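Local structure of alkylpurine DNA glycosylase AlkC (Pseudomonas fluorescens, 5VI0) at residues F118-S123 with E152-L157; I128-L133 with W168-A173. The protein excises alkylated purine bases from damaged DNA as a base excision repair glycosylase that does not flip the damaged nucleotide out of the helix. All coordinates share one frame; numbering follows the deposited sequence.

Contact 1: F118-S123 with E152-L157; sequences FTTFGS and EHVRRL. With P4K (polyethylene glycol), chain G.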
loop_
_atom_site.group_PDB
_atom_site.type_symbol
_atom_site.label_atom_id
_atom_site.label_comp_id
_atom_site.label_asym_id
_atom_site.label_seq_id
_atom_site.Cartn_x
_atom_site.Cartn_y
_atom_site.Cartn_z
ATOM N N PHE A 118 7.607 -11.496 -18.123
ATOM C CA PHE A 118 7.126 -10.163 -18.455
ATOM C C PHE A 118 7.283 -9.191 -17.287
ATOM O O PHE A 118 7.535 -7.995 -17.503
ATOM C CB PHE A 118 5.666 -10.225 -18.887
ATOM C CG PHE A 118 5.460 -10.757 -20.273
ATOM C CD1 PHE A 118 6.344 -10.431 -21.292
ATOM C CD2 PHE A 118 4.374 -11.588 -20.558
ATOM C CE1 PHE A 118 6.150 -10.924 -22.580
ATOM C CE2 PHE A 118 4.177 -12.080 -21.835
ATOM C CZ PHE A 118 5.066 -11.742 -22.848
ATOM N N THR A 119 7.114 -9.673 -16.048
ATOM C CA THR A 119 7.114 -8.768 -14.901
ATOM C C THR A 119 8.446 -8.025 -14.751
ATOM O O THR A 119 8.461 -6.926 -14.193
ATOM C CB THR A 119 6.755 -9.534 -13.604
ATOM O OG1 THR A 119 6.113 -8.654 -12.669
ATOM C CG2 THR A 119 7.987 -10.164 -12.941
ATOM N N THR A 120 9.555 -8.574 -15.272
ATOM C CA THR A 120 10.844 -7.891 -15.153
ATOM C C THR A 120 10.940 -6.652 -16.033
ATOM O O THR A 120 11.845 -5.841 -15.826
ATOM C CB THR A 120 12.005 -8.839 -15.481
ATOM O OG1 THR A 120 11.913 -9.274 -16.842
ATOM C CG2 THR A 120 11.987 -10.081 -14.563
ATOM N N PHE A 121 10.039 -6.485 -17.000
ATOM C CA PHE A 121 10.026 -5.317 -17.876
ATOM C C PHE A 121 9.019 -4.264 -17.439
ATOM O O PHE A 121 8.972 -3.181 -18.026
ATOM C CB PHE A 121 9.735 -5.745 -19.318
ATOM C CG PHE A 121 10.771 -6.674 -19.886
ATOM C CD1 PHE A 121 11.894 -6.168 -20.534
ATOM C CD2 PHE A 121 10.630 -8.054 -19.765
ATOM C CE1 PHE A 121 12.854 -7.018 -21.054
ATOM C CE2 PHE A 121 11.588 -8.911 -20.280
ATOM C CZ PHE A 121 12.705 -8.394 -20.928
ATOM N N GLY A 122 8.222 -4.555 -16.424
ATOM C CA GLY A 122 7.207 -3.649 -15.947
ATOM C C GLY A 122 6.595 -4.262 -14.713
ATOM O O GLY A 122 7.220 -4.252 -13.643
ATOM N N SER A 123 5.397 -4.832 -14.843
ATOM C CA SER A 123 4.821 -5.513 -13.695
ATOM C C SER A 123 3.613 -6.342 -14.083
ATOM O O SER A 123 2.710 -5.854 -14.769
ATOM C CB SER A 123 4.415 -4.516 -12.599
ATOM O OG SER A 123 3.709 -5.204 -11.574
ATOM N N GLU A 152 14.888 -9.927 -8.377
ATOM C CA GLU A 152 14.128 -9.110 -7.439
ATOM C C GLU A 152 12.765 -8.727 -8.015
ATOM O O GLU A 152 11.813 -8.501 -7.255
ATOM C CB GLU A 152 14.940 -7.864 -7.037
ATOM C CG GLU A 152 15.168 -6.871 -8.176
ATOM C CD GLU A 152 15.842 -5.567 -7.740
ATOM O OE1 GLU A 152 16.698 -5.069 -8.501
ATOM O OE2 GLU A 152 15.517 -5.030 -6.654
ATOM N N HIS A 153 12.638 -8.667 -9.347
ATOM C CA HIS A 153 11.338 -8.346 -9.937
ATOM C C HIS A 153 10.342 -9.473 -9.710
ATOM O O HIS A 153 9.168 -9.224 -9.417
ATOM C CB HIS A 153 11.483 -8.053 -11.428
ATOM C CG HIS A 153 12.200 -6.775 -11.713
ATOM N ND1 HIS A 153 11.544 -5.573 -11.871
ATOM C CD2 HIS A 153 13.521 -6.504 -11.837
ATOM C CE1 HIS A 153 12.431 -4.619 -12.096
ATOM N NE2 HIS A 153 13.638 -5.158 -12.078
ATOM N N VAL A 154 10.808 -10.716 -9.831
ATOM C CA VAL A 154 9.958 -11.877 -9.600
ATOM C C VAL A 154 9.582 -11.958 -8.130
ATOM O O VAL A 154 8.404 -12.098 -7.778
ATOM C CB VAL A 154 10.675 -13.155 -10.091
ATOM C CG1 VAL A 154 9.808 -14.397 -9.921
ATOM C CG2 VAL A 154 11.096 -12.984 -11.554
ATOM N N ARG A 155 10.577 -11.843 -7.246
ATOM C CA ARG A 155 10.286 -11.775 -5.819
ATOM C C ARG A 155 9.279 -10.671 -5.518
ATOM O O ARG A 155 8.316 -10.880 -4.768
ATOM C CB ARG A 155 11.572 -11.551 -5.037
ATOM C CG ARG A 155 12.296 -12.782 -4.574
ATOM C CD ARG A 155 13.546 -12.349 -3.806
ATOM N NE ARG A 155 14.622 -12.212 -4.767
ATOM C CZ ARG A 155 15.504 -11.231 -4.775
ATOM N NH1 ARG A 155 15.441 -10.285 -3.870
ATOM N NH2 ARG A 155 16.446 -11.201 -5.701
ATOM N N ARG A 156 9.466 -9.494 -6.118
ATOM C CA ARG A 156 8.547 -8.390 -5.862
ATOM C C ARG A 156 7.123 -8.726 -6.308
ATOM O O ARG A 156 6.160 -8.403 -5.604
ATOM C CB ARG A 156 9.061 -7.119 -6.540
ATOM C CG ARG A 156 8.397 -5.835 -6.091
ATOM C CD ARG A 156 7.265 -5.418 -7.033
ATOM N NE ARG A 156 6.766 -4.113 -6.639
ATOM C CZ ARG A 156 5.785 -3.468 -7.250
ATOM N NH1 ARG A 156 5.196 -4.041 -8.290
ATOM N NH2 ARG A 156 5.397 -2.261 -6.814
ATOM N N LEU A 157 6.965 -9.392 -7.459
ATOM C CA LEU A 157 5.624 -9.778 -7.913
ATOM C C LEU A 157 4.926 -10.676 -6.891
ATOM O O LEU A 157 3.742 -10.494 -6.596
ATOM C CB LEU A 157 5.705 -10.473 -9.273
ATOM C CG LEU A 157 4.429 -10.999 -9.935
ATOM C CD1 LEU A 157 3.386 -9.880 -10.075
ATOM C CD2 LEU A 157 4.741 -11.605 -11.322
HETATM O O1 P4K G . 14.762 -2.293 -9.861
HETATM C C1 P4K G . 13.821 -1.252 -10.022
HETATM C C2 P4K G . 12.388 -1.793 -10.138
HETATM O O2 P4K G . 11.644 -1.023 -11.060
HETATM C C3 P4K G . 10.830 -1.728 -11.972
HETATM C C4 P4K G . 10.930 -1.096 -13.375
HETATM O O3 P4K G . 10.762 -2.033 -14.417
HETATM C C5 P4K G . 11.785 -2.114 -15.394
HETATM C C6 P4K G . 12.166 -0.717 -15.910
HETATM O O4 P4K G . 11.952 -0.618 -17.297
HETATM C C7 P4K G . 11.751 0.672 -17.837
HETATM C C8 P4K G . 10.825 1.514 -16.945
HETATM O O5 P4K G . 10.887 2.860 -17.365
HETATM C C9 P4K G . 9.682 3.401 -17.847
HETATM C C10 P4K G . 8.826 4.004 -16.724
HETATM O O6 P4K G . 7.744 3.189 -16.330
HETATM C C11 P4K G . 7.857 2.677 -15.017
HETATM C C12 P4K G . 6.478 2.356 -14.422
HETATM O O7 P4K G . 6.423 0.964 -14.195
HETATM C C13 P4K G . 5.180 0.323 -14.385
HETATM C C14 P4K G . 4.571 0.034 -13.010
HETATM O O8 P4K G . 3.226 -0.365 -13.102
HETATM C C15 P4K G . 2.272 0.645 -13.285
HETATM C C16 P4K G . 2.218 1.529 -12.044
HETATM C C17 P4K G . 1.205 3.548 -11.404
HETATM C C18 P4K G . -0.162 3.873 -10.789
HETATM C C19 P4K G . -1.248 3.190 -8.788
HETATM C C20 P4K G . -1.890 4.226 -7.855
HETATM C C21 P4K G . -0.625 5.077 -5.992
HETATM C C22 P4K G . 0.895 5.259 -5.956
HETATM C C23 P4K G . 2.129 7.301 -5.849
HETATM C C24 P4K G . 1.504 8.685 -5.690
HETATM C C25 P4K G . 0.816 9.555 -7.753
HETATM C C26 P4K G . 1.170 10.670 -8.728
HETATM C C27 P4K G . 2.127 9.900 -10.725
HETATM C C28 P4K G . 3.275 10.423 -11.594
HETATM C C29 P4K G . 4.559 12.363 -11.103
HETATM C C30 P4K G . 5.658 12.855 -10.158
HETATM O O10 P4K G . -0.090 3.704 -9.392
HETATM O O11 P4K G . -0.925 5.125 -7.366
HETATM O O12 P4K G . 1.232 6.417 -5.238
HETATM O O13 P4K G . 1.808 9.517 -6.775
HETATM O O14 P4K G . 2.339 10.306 -9.403
HETATM O O15 P4K G . 4.267 11.021 -10.800
HETATM O O9 P4K G . 1.087 2.348 -12.121
HETATM O O HOH W 1 7.608 -7.258 -10.886
HETATM O O HOH W 2 8.763 -5.068 -11.775
HETATM O O HOH W 3 5.251 -6.505 -9.752
#
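The imidazole of His-153 has the carbonyl oxygen of Thr-120 over the centre of one face, 3.9 Å above the ring plane, and its edge takes two in-plane neighbours. Carbon C3 of the bound polyethylene glycol lies 3.3 Å from His-153 CE1, and a water sits 2.8 Å from His-153 ND1. That water also donates to Gly-122 O, which ties the ring edge to the opposing backbone. The guanidinium of Arg-156 meets Ser-123 at its edge through a second water, which accepts from Arg-156 NH1 and donates to Ser-123 OG; the direct NH1 to OG separation is 3.8 Å. Glu-125 binds both groups, in a salt bridge with Arg-156 and a hydrogen bond with Ser-123.

No direct hydrogen bond joins the segments. Thr-119 holds OG1 opposite its backbone N (chi1 -151°), where it hydrogen-bonds with Ala-124 N and a third water, itself a donor to His-153 O. The same OG1 lies 3.5 Å from Leu-157 CD2, while methyl CG2 of Thr-120 rests 3.8 Å from His-153 CB. Thr-120, Phe-121, Glu-152 and His-153 belong to the polyethylene glycol pocket. The contact joins the loop between helices 108-118 and 125-134 to the start of helix 152-161, with helix 195-209 beside Glu-152 and Arg-156 and helix 136-146 packed against Val-154 and Leu-157.

Contact 2: I128-L133 with W168-A173; sequences IRHFLL and WSFRLA. With P4K (polyethylene glycol), chain G; nucleotides of chain E.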
loop_
_atom_site.group_PDB
_atom_site.type_symbol
_atom_site.label_atom_id
_atom_site.label_comp_id
_atom_site.label_asym_id
_atom_site.label_seq_id
_atom_site.Cartn_x
_atom_site.Cartn_y
_atom_site.Cartn_z
ATOM N N ILE A 128 -1.685 -10.950 -12.527
ATOM C CA ILE A 128 -1.660 -12.114 -11.655
ATOM C C ILE A 128 -2.937 -12.192 -10.839
ATOM O O ILE A 128 -3.358 -13.279 -10.435
ATOM C CB ILE A 128 -0.405 -12.083 -10.745
ATOM C CG1 ILE A 128 -0.275 -13.378 -9.928
ATOM C CG2 ILE A 128 -0.412 -10.861 -9.852
ATOM C CD1 ILE A 128 0.035 -14.627 -10.781
ATOM N N ARG A 129 -3.594 -11.060 -10.626
ATOM C CA ARG A 129 -4.732 -11.041 -9.728
ATOM C C ARG A 129 -5.973 -11.673 -10.335
ATOM O O ARG A 129 -6.837 -12.131 -9.581
ATOM C CB ARG A 129 -5.014 -9.610 -9.282
ATOM C CG ARG A 129 -3.979 -9.120 -8.285
ATOM C CD ARG A 129 -4.034 -7.611 -8.107
ATOM N NE ARG A 129 -5.006 -7.162 -7.110
ATOM C CZ ARG A 129 -4.828 -7.235 -5.791
ATOM N NH1 ARG A 129 -3.730 -7.782 -5.290
ATOM N NH2 ARG A 129 -5.752 -6.763 -4.968
ATOM N N HIS A 130 -6.088 -11.714 -11.665
ATOM C CA HIS A 130 -7.161 -12.509 -12.257
ATOM C C HIS A 130 -6.918 -13.992 -12.004
ATOM O O HIS A 130 -7.844 -14.737 -11.670
ATOM C CB HIS A 130 -7.290 -12.206 -13.756
ATOM C CG HIS A 130 -7.496 -10.749 -14.060
ATOM N ND1 HIS A 130 -8.723 -10.126 -13.941
ATOM C CD2 HIS A 130 -6.627 -9.788 -14.467
ATOM C CE1 HIS A 130 -8.602 -8.849 -14.260
ATOM N NE2 HIS A 130 -7.340 -8.617 -14.580
ATOM N N PHE A 131 -5.663 -14.428 -12.090
ATOM C CA PHE A 131 -5.371 -15.815 -11.773
ATOM C C PHE A 131 -5.638 -16.108 -10.297
ATOM O O PHE A 131 -6.237 -17.135 -9.963
ATOM C CB PHE A 131 -3.937 -16.145 -12.178
ATOM C CG PHE A 131 -3.758 -16.309 -13.673
ATOM C CD1 PHE A 131 -4.217 -17.448 -14.315
ATOM C CD2 PHE A 131 -3.151 -15.317 -14.434
ATOM C CE1 PHE A 131 -4.066 -17.603 -15.691
ATOM C CE2 PHE A 131 -2.994 -15.459 -15.809
ATOM C CZ PHE A 131 -3.446 -16.603 -16.441
ATOM N N LEU A 132 -5.245 -15.198 -9.402
ATOM C CA LEU A 132 -5.581 -15.376 -7.992
ATOM C C LEU A 132 -7.086 -15.349 -7.765
ATOM O O LEU A 132 -7.594 -16.041 -6.872
ATOM C CB LEU A 132 -4.919 -14.294 -7.148
ATOM C CG LEU A 132 -3.431 -14.486 -6.902
ATOM C CD1 LEU A 132 -2.857 -13.157 -6.466
ATOM C CD2 LEU A 132 -3.190 -15.579 -5.844
ATOM N N LEU A 133 -7.811 -14.555 -8.554
ATOM C CA LEU A 133 -9.261 -14.506 -8.414
ATOM C C LEU A 133 -9.883 -15.871 -8.689
ATOM O O LEU A 133 -10.590 -16.427 -7.841
ATOM C CB LEU A 133 -9.851 -13.445 -9.343
ATOM C CG LEU A 133 -11.322 -13.142 -9.056
ATOM C CD1 LEU A 133 -11.565 -13.092 -7.540
ATOM C CD2 LEU A 133 -11.735 -11.830 -9.713
ATOM N N TRP A 168 -5.479 0.620 -7.859
ATOM C CA TRP A 168 -5.924 0.413 -9.239
ATOM C C TRP A 168 -6.314 -1.025 -9.515
ATOM O O TRP A 168 -6.323 -1.446 -10.662
ATOM C CB TRP A 168 -4.876 0.859 -10.284
ATOM C CG TRP A 168 -4.758 2.352 -10.435
ATOM C CD1 TRP A 168 -5.294 3.307 -9.605
ATOM C CD2 TRP A 168 -4.084 3.062 -11.477
ATOM N NE1 TRP A 168 -4.979 4.561 -10.060
ATOM C CE2 TRP A 168 -4.236 4.445 -11.204
ATOM C CE3 TRP A 168 -3.360 2.671 -12.608
ATOM C CZ2 TRP A 168 -3.703 5.439 -12.034
ATOM C CZ3 TRP A 168 -2.815 3.663 -13.426
ATOM C CH2 TRP A 168 -2.988 5.033 -13.129
ATOM N N SER A 169 -6.635 -1.810 -8.496
ATOM C CA SER A 169 -7.138 -3.153 -8.741
ATOM C C SER A 169 -8.206 -3.461 -7.708
ATOM O O SER A 169 -8.254 -2.854 -6.637
ATOM C CB SER A 169 -6.015 -4.206 -8.693
ATOM O OG SER A 169 -6.506 -5.505 -8.986
ATOM N N PHE A 170 -9.085 -4.393 -8.057
ATOM C CA PHE A 170 -10.035 -4.906 -7.083
ATOM C C PHE A 170 -9.286 -5.505 -5.900
ATOM O O PHE A 170 -8.161 -5.992 -6.032
ATOM C CB PHE A 170 -10.927 -5.965 -7.720
ATOM C CG PHE A 170 -10.159 -7.023 -8.487
ATOM C CD1 PHE A 170 -9.664 -8.155 -7.843
ATOM C CD2 PHE A 170 -9.926 -6.877 -9.851
ATOM C CE1 PHE A 170 -8.959 -9.136 -8.555
ATOM C CE2 PHE A 170 -9.216 -7.845 -10.571
ATOM C CZ PHE A 170 -8.733 -8.979 -9.922
ATOM N N ARG A 171 -9.917 -5.466 -4.734
ATOM C CA ARG A 171 -9.337 -6.117 -3.572
ATOM C C ARG A 171 -9.490 -7.626 -3.671
ATOM O O ARG A 171 -10.453 -8.139 -4.256
ATOM C CB ARG A 171 -10.005 -5.620 -2.296
ATOM C CG ARG A 171 -9.873 -4.153 -2.107
ATOM C CD ARG A 171 -10.454 -3.726 -0.802
ATOM N NE ARG A 171 -10.369 -2.281 -0.660
ATOM C CZ ARG A 171 -11.037 -1.589 0.254
ATOM N NH1 ARG A 171 -11.836 -2.226 1.101
ATOM N NH2 ARG A 171 -10.921 -0.269 0.302
ATOM N N LEU A 172 -8.526 -8.338 -3.090
ATOM C CA LEU A 172 -8.545 -9.799 -3.053
ATOM C C LEU A 172 -9.228 -10.224 -1.764
ATOM O O LEU A 172 -8.589 -10.320 -0.713
ATOM C CB LEU A 172 -7.136 -10.362 -3.151
ATOM C CG LEU A 172 -6.521 -10.313 -4.544
ATOM C CD1 LEU A 172 -5.063 -10.784 -4.506
ATOM C CD2 LEU A 172 -7.378 -11.159 -5.494
ATOM N N ALA A 173 -10.537 -10.486 -1.851
ATOM C CA ALA A 173 -11.334 -10.712 -0.649
ATOM C C ALA A 173 -10.822 -11.909 0.125
ATOM O O ALA A 173 -10.770 -11.884 1.356
ATOM C CB ALA A 173 -12.808 -10.916 -1.016
HETATM O O1 P4K G . 14.762 -2.293 -9.861
HETATM C C1 P4K G . 13.821 -1.252 -10.022
HETATM C C2 P4K G . 12.388 -1.793 -10.138
HETATM O O2 P4K G . 11.644 -1.023 -11.060
HETATM C C3 P4K G . 10.830 -1.728 -11.972
HETATM C C4 P4K G . 10.930 -1.096 -13.375
HETATM O O3 P4K G . 10.762 -2.033 -14.417
HETATM C C5 P4K G . 11.785 -2.114 -15.394
HETATM C C6 P4K G . 12.166 -0.717 -15.910
HETATM O O4 P4K G . 11.952 -0.618 -17.297
HETATM C C7 P4K G . 11.751 0.672 -17.837
HETATM C C8 P4K G . 10.825 1.514 -16.945
HETATM O O5 P4K G . 10.887 2.860 -17.365
HETATM C C9 P4K G . 9.682 3.401 -17.847
HETATM C C10 P4K G . 8.826 4.004 -16.724
HETATM O O6 P4K G . 7.744 3.189 -16.330
HETATM C C11 P4K G . 7.857 2.677 -15.017
HETATM C C12 P4K G . 6.478 2.356 -14.422
HETATM O O7 P4K G . 6.423 0.964 -14.195
HETATM C C13 P4K G . 5.180 0.323 -14.385
HETATM C C14 P4K G . 4.571 0.034 -13.010
HETATM O O8 P4K G . 3.226 -0.365 -13.102
HETATM C C15 P4K G . 2.272 0.645 -13.285
HETATM C C16 P4K G . 2.218 1.529 -12.044
HETATM C C17 P4K G . 1.205 3.548 -11.404
HETATM C C18 P4K G . -0.162 3.873 -10.789
HETATM C C19 P4K G . -1.248 3.190 -8.788
HETATM C C20 P4K G . -1.890 4.226 -7.855
HETATM C C21 P4K G . -0.625 5.077 -5.992
HETATM C C22 P4K G . 0.895 5.259 -5.956
HETATM C C23 P4K G . 2.129 7.301 -5.849
HETATM C C24 P4K G . 1.504 8.685 -5.690
HETATM C C25 P4K G . 0.816 9.555 -7.753
HETATM C C26 P4K G . 1.170 10.670 -8.728
HETATM C C27 P4K G . 2.127 9.900 -10.725
HETATM C C28 P4K G . 3.275 10.423 -11.594
HETATM C C29 P4K G . 4.559 12.363 -11.103
HETATM C C30 P4K G . 5.658 12.855 -10.158
HETATM O O10 P4K G . -0.090 3.704 -9.392
HETATM O O11 P4K G . -0.925 5.125 -7.366
HETATM O O12 P4K G . 1.232 6.417 -5.238
HETATM O O13 P4K G . 1.808 9.517 -6.775
HETATM O O14 P4K G . 2.339 10.306 -9.403
HETATM O O15 P4K G . 4.267 11.021 -10.800
HETATM O O9 P4K G . 1.087 2.348 -12.121
ATOM P P DC E 11 -13.122 -2.995 -5.151
ATOM O OP1 DC E 11 -12.503 -4.215 -4.601
ATOM O OP2 DC E 11 -14.075 -3.054 -6.289
ATOM O "O5'" DC E 11 -13.846 -2.224 -3.957
ATOM C "C5'" DC E 11 -13.124 -1.962 -2.763
ATOM C "C4'" DC E 11 -13.821 -0.902 -1.957
ATOM O "O4'" DC E 11 -13.552 0.384 -2.523
ATOM C "C3'" DC E 11 -15.341 -1.012 -1.950
ATOM O "O3'" DC E 11 -15.775 -1.687 -0.772
ATOM C "C2'" DC E 11 -15.835 0.454 -1.985
ATOM C "C1'" DC E 11 -14.538 1.255 -2.042
ATOM N N1 DC E 11 -14.619 2.459 -2.911
ATOM C C2 DC E 11 -14.313 3.688 -2.357
ATOM O O2 DC E 11 -13.970 3.727 -1.188
ATOM N N3 DC E 11 -14.393 4.801 -3.116
ATOM C C4 DC E 11 -14.780 4.713 -4.386
ATOM N N4 DC E 11 -14.844 5.846 -5.087
ATOM C C5 DC E 11 -15.118 3.454 -4.986
ATOM C C6 DC E 11 -15.026 2.359 -4.217
#
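A DNA phosphate-binding loop is braced here against helix 125-134, whose Arg-129 hydrogen-bonds to Ser-169 and Phe-170; just after them the backbone N of Arg-171 donates to OP1 of DC11 of chain E at 2.9 Å, nearly straight. Arg-129 NH2 donates to Phe-170 O at 2.7 Å, the oxygen lying close to the guanidinium plane and the donor in the carbonyl plane. Arg-129 NE reaches Ser-169 OG at 2.9 Å along a more bent path (138°), with OG tilted from that plane. A bend at chi3 (86°) turns the guanidinium toward both acceptors. Leu-172 CG lies 3.5 Å above one face of the group, offset toward its rim, and Arg-129 NH1 hydrogen-bonds to Gly-161 O and Arg-163 O, so contacts at edge and face together restrict its rotation.

Phe-170 directs its ring edge at the face of His-130 in an offset edge-to-face pair, centroids 5.6 Å apart and planes at 62°. Phe-170 CZ lies 3.8 Å from Arg-129 CB, and Leu-133 CD2 packs against Phe-170 CE1. Leu-132 and Leu-172 meet through their CD1 methyls, 3.8 Å apart. Beyond the phosphate, one face of the Arg-171 guanidinium meets the DC11 sugar of chain E, with C4' over its centre. Trp-168 has polyethylene glycol C18 over one face and hydrogen-bonds through NE1 to a guanine N3 of the bound DNA. The loop runs from helix 152-161 to helix 173-177, where Leu-172 is the N-cap residue, while helices 108-118 and 136-146 pack around Ile-128.

Both contacts belong to the DNA alkylation repair region of the chain and are partly buried, with four buried residues each. Their centres are about 17 Å apart and the four segments interleave in sequence. Contact 1 takes the loop leading into helix 125-134 and the start of helix 152-161; contact 2 takes that first helix itself and the loop following the second. They touch where Leu-157 CD1 packs 3.9 Å from Ile-128 CG2. Polyethylene glycol reaches both, but their chemistry differs: water relays the polar links of contact 1, whereas direct arginine hydrogen bonds and an aromatic pair join contact 2, which also holds an exposed residue, Leu-133, and binds DNA directly.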